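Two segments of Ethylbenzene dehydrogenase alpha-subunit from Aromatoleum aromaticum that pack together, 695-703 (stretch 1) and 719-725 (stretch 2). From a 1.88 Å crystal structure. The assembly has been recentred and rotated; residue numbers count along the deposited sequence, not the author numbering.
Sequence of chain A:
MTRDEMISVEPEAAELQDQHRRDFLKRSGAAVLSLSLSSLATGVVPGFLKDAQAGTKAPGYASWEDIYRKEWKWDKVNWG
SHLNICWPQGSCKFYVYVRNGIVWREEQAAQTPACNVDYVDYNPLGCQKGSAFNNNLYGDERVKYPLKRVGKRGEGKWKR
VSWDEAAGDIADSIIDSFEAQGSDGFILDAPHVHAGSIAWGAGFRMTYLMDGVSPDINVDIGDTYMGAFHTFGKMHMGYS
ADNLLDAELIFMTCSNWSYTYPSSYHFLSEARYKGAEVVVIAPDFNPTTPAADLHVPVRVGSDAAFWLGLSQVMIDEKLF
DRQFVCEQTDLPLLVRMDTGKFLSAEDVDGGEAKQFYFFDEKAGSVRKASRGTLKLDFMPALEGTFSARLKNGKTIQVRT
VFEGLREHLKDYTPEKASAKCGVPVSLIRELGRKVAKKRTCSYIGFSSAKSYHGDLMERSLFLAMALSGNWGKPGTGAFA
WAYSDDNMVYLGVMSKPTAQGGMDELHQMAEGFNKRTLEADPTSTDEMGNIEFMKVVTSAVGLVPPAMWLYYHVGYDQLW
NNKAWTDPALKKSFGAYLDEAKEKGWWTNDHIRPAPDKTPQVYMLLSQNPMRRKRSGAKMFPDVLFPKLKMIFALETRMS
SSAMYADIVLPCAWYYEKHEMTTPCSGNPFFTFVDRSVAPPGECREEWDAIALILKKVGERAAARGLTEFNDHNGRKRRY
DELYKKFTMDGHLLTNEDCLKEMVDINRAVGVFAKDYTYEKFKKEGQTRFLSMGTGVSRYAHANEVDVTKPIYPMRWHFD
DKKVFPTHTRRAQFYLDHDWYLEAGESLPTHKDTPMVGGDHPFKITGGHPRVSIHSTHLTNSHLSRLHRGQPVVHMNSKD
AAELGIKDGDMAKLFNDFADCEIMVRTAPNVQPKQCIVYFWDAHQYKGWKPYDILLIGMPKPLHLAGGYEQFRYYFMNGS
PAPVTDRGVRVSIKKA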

# COMPACT_ATOMS: atom_id res chain seq x y z
N LEU A 695 -34.75 -6.07 0.12
CA LEU A 695 -35.92 -5.62 -0.64
C LEU A 695 -37.11 -6.61 -0.65
O LEU A 695 -38.25 -6.18 -0.62
CB LEU A 695 -35.51 -5.22 -2.06
CG LEU A 695 -34.59 -4.01 -2.12
CD1 LEU A 695 -34.26 -3.68 -3.58
CD2 LEU A 695 -35.22 -2.81 -1.39
N LYS A 696 -36.86 -7.91 -0.71
CA LYS A 696 -37.92 -8.91 -0.63
C LYS A 696 -38.61 -8.76 0.72
O LYS A 696 -39.84 -8.66 0.81
CB LYS A 696 -37.30 -10.31 -0.78
CG LYS A 696 -38.26 -11.50 -0.83
CD LYS A 696 -37.48 -12.82 -0.83
CE LYS A 696 -38.36 -14.08 -0.72
NZ LYS A 696 -38.74 -14.48 0.71
N LYS A 697 -37.79 -8.66 1.76
CA LYS A 697 -38.30 -8.49 3.13
C LYS A 697 -39.08 -7.21 3.31
O LYS A 697 -40.06 -7.20 4.00
CB LYS A 697 -37.15 -8.50 4.13
CG LYS A 697 -36.56 -9.88 4.34
CD LYS A 697 -37.44 -10.73 5.20
CE LYS A 697 -36.97 -12.16 5.23
NZ LYS A 697 -38.09 -13.09 5.51
N VAL A 698 -38.64 -6.13 2.67
CA VAL A 698 -39.41 -4.90 2.68
C VAL A 698 -40.83 -5.16 2.14
O VAL A 698 -41.81 -4.77 2.77
CB VAL A 698 -38.70 -3.80 1.89
CG1 VAL A 698 -39.60 -2.68 1.59
CG2 VAL A 698 -37.47 -3.32 2.66
N GLY A 699 -40.90 -5.83 1.00
CA GLY A 699 -42.17 -6.22 0.42
C GLY A 699 -42.98 -7.12 1.35
O GLY A 699 -44.15 -6.86 1.59
N GLU A 700 -42.35 -8.17 1.87
CA GLU A 700 -43.04 -9.18 2.69
C GLU A 700 -43.53 -8.54 4.00
O GLU A 700 -44.68 -8.73 4.39
CB GLU A 700 -42.10 -10.36 2.99
CG GLU A 700 -41.83 -11.29 1.78
CD GLU A 700 -40.83 -12.41 2.07
OE1 GLU A 700 -40.26 -12.45 3.19
OE2 GLU A 700 -40.60 -13.25 1.16
N ARG A 701 -42.65 -7.77 4.64
CA ARG A 701 -42.96 -7.11 5.91
C ARG A 701 -44.04 -6.07 5.69
O ARG A 701 -44.99 -5.97 6.49
CB ARG A 701 -41.70 -6.49 6.53
CG ARG A 701 -40.57 -7.52 6.89
CD ARG A 701 -41.05 -8.52 7.93
NE ARG A 701 -41.45 -7.74 9.09
CZ ARG A 701 -42.54 -7.95 9.82
NH1 ARG A 701 -43.38 -8.95 9.58
NH2 ARG A 701 -42.79 -7.12 10.82
N ALA A 702 -43.94 -5.33 4.60
CA ALA A 702 -44.99 -4.36 4.29
C ALA A 702 -46.30 -5.09 4.17
O ALA A 702 -47.32 -4.66 4.73
CB ALA A 702 -44.68 -3.60 3.03
N ALA A 703 -46.27 -6.22 3.46
CA ALA A 703 -47.52 -6.97 3.23
C ALA A 703 -48.12 -7.47 4.54
O ALA A 703 -49.32 -7.32 4.79
CB ALA A 703 -47.26 -8.15 2.25
N ARG A 719 -44.94 1.36 -4.78
CA ARG A 719 -45.37 0.17 -4.07
C ARG A 719 -44.21 -0.56 -3.42
O ARG A 719 -43.15 -0.75 -4.03
CB ARG A 719 -46.13 -0.76 -5.00
CG ARG A 719 -47.38 -0.19 -5.59
CD ARG A 719 -48.13 -1.24 -6.41
NE ARG A 719 -48.54 -2.38 -5.60
CZ ARG A 719 -49.75 -2.54 -5.06
NH1 ARG A 719 -50.73 -1.65 -5.24
NH2 ARG A 719 -50.00 -3.63 -4.34
N TYR A 720 -44.40 -0.94 -2.16
CA TYR A 720 -43.41 -1.76 -1.47
C TYR A 720 -43.26 -3.12 -2.15
O TYR A 720 -42.15 -3.67 -2.21
CB TYR A 720 -43.81 -2.06 -0.04
CG TYR A 720 -43.79 -0.90 0.90
CD1 TYR A 720 -42.59 -0.40 1.37
CD2 TYR A 720 -44.96 -0.34 1.37
CE1 TYR A 720 -42.55 0.66 2.24
CE2 TYR A 720 -44.94 0.72 2.27
CZ TYR A 720 -43.73 1.22 2.70
OH TYR A 720 -43.68 2.27 3.59
N ASP A 721 -44.37 -3.67 -2.63
CA ASP A 721 -44.37 -5.04 -3.12
C ASP A 721 -43.72 -5.21 -4.49
O ASP A 721 -43.60 -6.34 -4.96
CB ASP A 721 -45.77 -5.65 -3.13
CG ASP A 721 -46.70 -5.03 -4.15
OD1 ASP A 721 -46.27 -4.14 -4.92
OD2 ASP A 721 -47.89 -5.44 -4.14
N GLU A 722 -43.33 -4.12 -5.14
CA GLU A 722 -42.69 -4.26 -6.44
C GLU A 722 -41.20 -3.97 -6.39
O GLU A 722 -40.51 -4.14 -7.38
CB GLU A 722 -43.41 -3.45 -7.51
CG GLU A 722 -43.31 -1.97 -7.41
CD GLU A 722 -44.45 -1.25 -8.17
OE1 GLU A 722 -45.27 -1.92 -8.82
OE2 GLU A 722 -44.49 0.00 -8.07
N LEU A 723 -40.70 -3.60 -5.22
CA LEU A 723 -39.30 -3.27 -5.08
C LEU A 723 -38.39 -4.43 -5.48
O LEU A 723 -37.39 -4.22 -6.17
CB LEU A 723 -38.93 -2.82 -3.66
CG LEU A 723 -39.51 -1.46 -3.29
CD1 LEU A 723 -39.36 -1.21 -1.77
CD2 LEU A 723 -38.87 -0.36 -4.12
N TYR A 724 -38.73 -5.63 -5.00
CA TYR A 724 -37.90 -6.80 -5.20
C TYR A 724 -37.91 -7.23 -6.64
O TYR A 724 -36.84 -7.53 -7.20
CB TYR A 724 -38.32 -7.94 -4.29
CG TYR A 724 -37.58 -9.24 -4.56
CD1 TYR A 724 -36.29 -9.45 -4.07
CD2 TYR A 724 -38.18 -10.27 -5.25
CE1 TYR A 724 -35.64 -10.65 -4.28
CE2 TYR A 724 -37.52 -11.46 -5.48
CZ TYR A 724 -36.26 -11.63 -4.99
OH TYR A 724 -35.64 -12.83 -5.25
N LYS A 725 -39.10 -7.26 -7.25
CA LYS A 725 -39.19 -7.64 -8.66
C LYS A 725 -38.41 -6.64 -9.54
O LYS A 725 -37.69 -7.04 -10.44
CB LYS A 725 -40.64 -7.88 -9.14
CG LYS A 725 -41.43 -6.71 -9.74
CD LYS A 725 -42.85 -7.17 -10.13
CE LYS A 725 -43.87 -5.97 -10.36
NZ LYS A 725 -45.31 -6.34 -10.72
O HOH W 1 -40.56 -5.64 -2.72

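Residues 695-703 are a segment of a longer helix, and one side of it receives 719-725, burying 406 Å² in all; no direct hydrogen bond crosses the contact, the side-chain contacts are largely apolar, and one water bridges the backbones. Arg719 lies beyond reach of the helix and is instead tied to Asp721 within its own stretch, by a salt bridge in which NE donates to OD1 of Asp721 (3.0 Å) and NH2 to OD2 (2.8 Å). Tyr720 points toward the helix. Its CB meets CB of Ala702 at 3.5 Å, and its ring atom CD1 lies 3.8 Å from CG1 of Val698, both partners oblique to the ring; the hydroxyl is hydrogen-bonded elsewhere in the structure. The main chain comes nearest at Gly699, whose CA is 3.7 Å from O of Tyr720 and 4.3 Å from CA of Asp721. A CB modelled on Gly699 would lie 3.5 Å from that same Tyr720 O, close but not a clash. The side chain of Asp721 leads away from the helix, and Glu722 points away without contact. Leu723 turns back toward it: its CD1 packs on CG1 of Val698 at 3.7 Å, and its CB lies 4.3 Å from CD2 of Leu695. Val698 CG1 thus touches both Tyr720 and Leu723, one helical turn before Ala702. Tyr724, with chi1 in t, lays a ring face against Lys696, whose CB sits 4.0 Å from the centroid of the Tyr724 ring, 30° off its normal, a CH-pi contact made by the aliphatic base of the lysine while its end leads away. Water 1 joins the backbones, donating to O of Leu695 (3.2 Å) and O of Tyr720 (2.6 Å) and accepting from N of Tyr724 (2.9 Å). Lys725 extends out of reach.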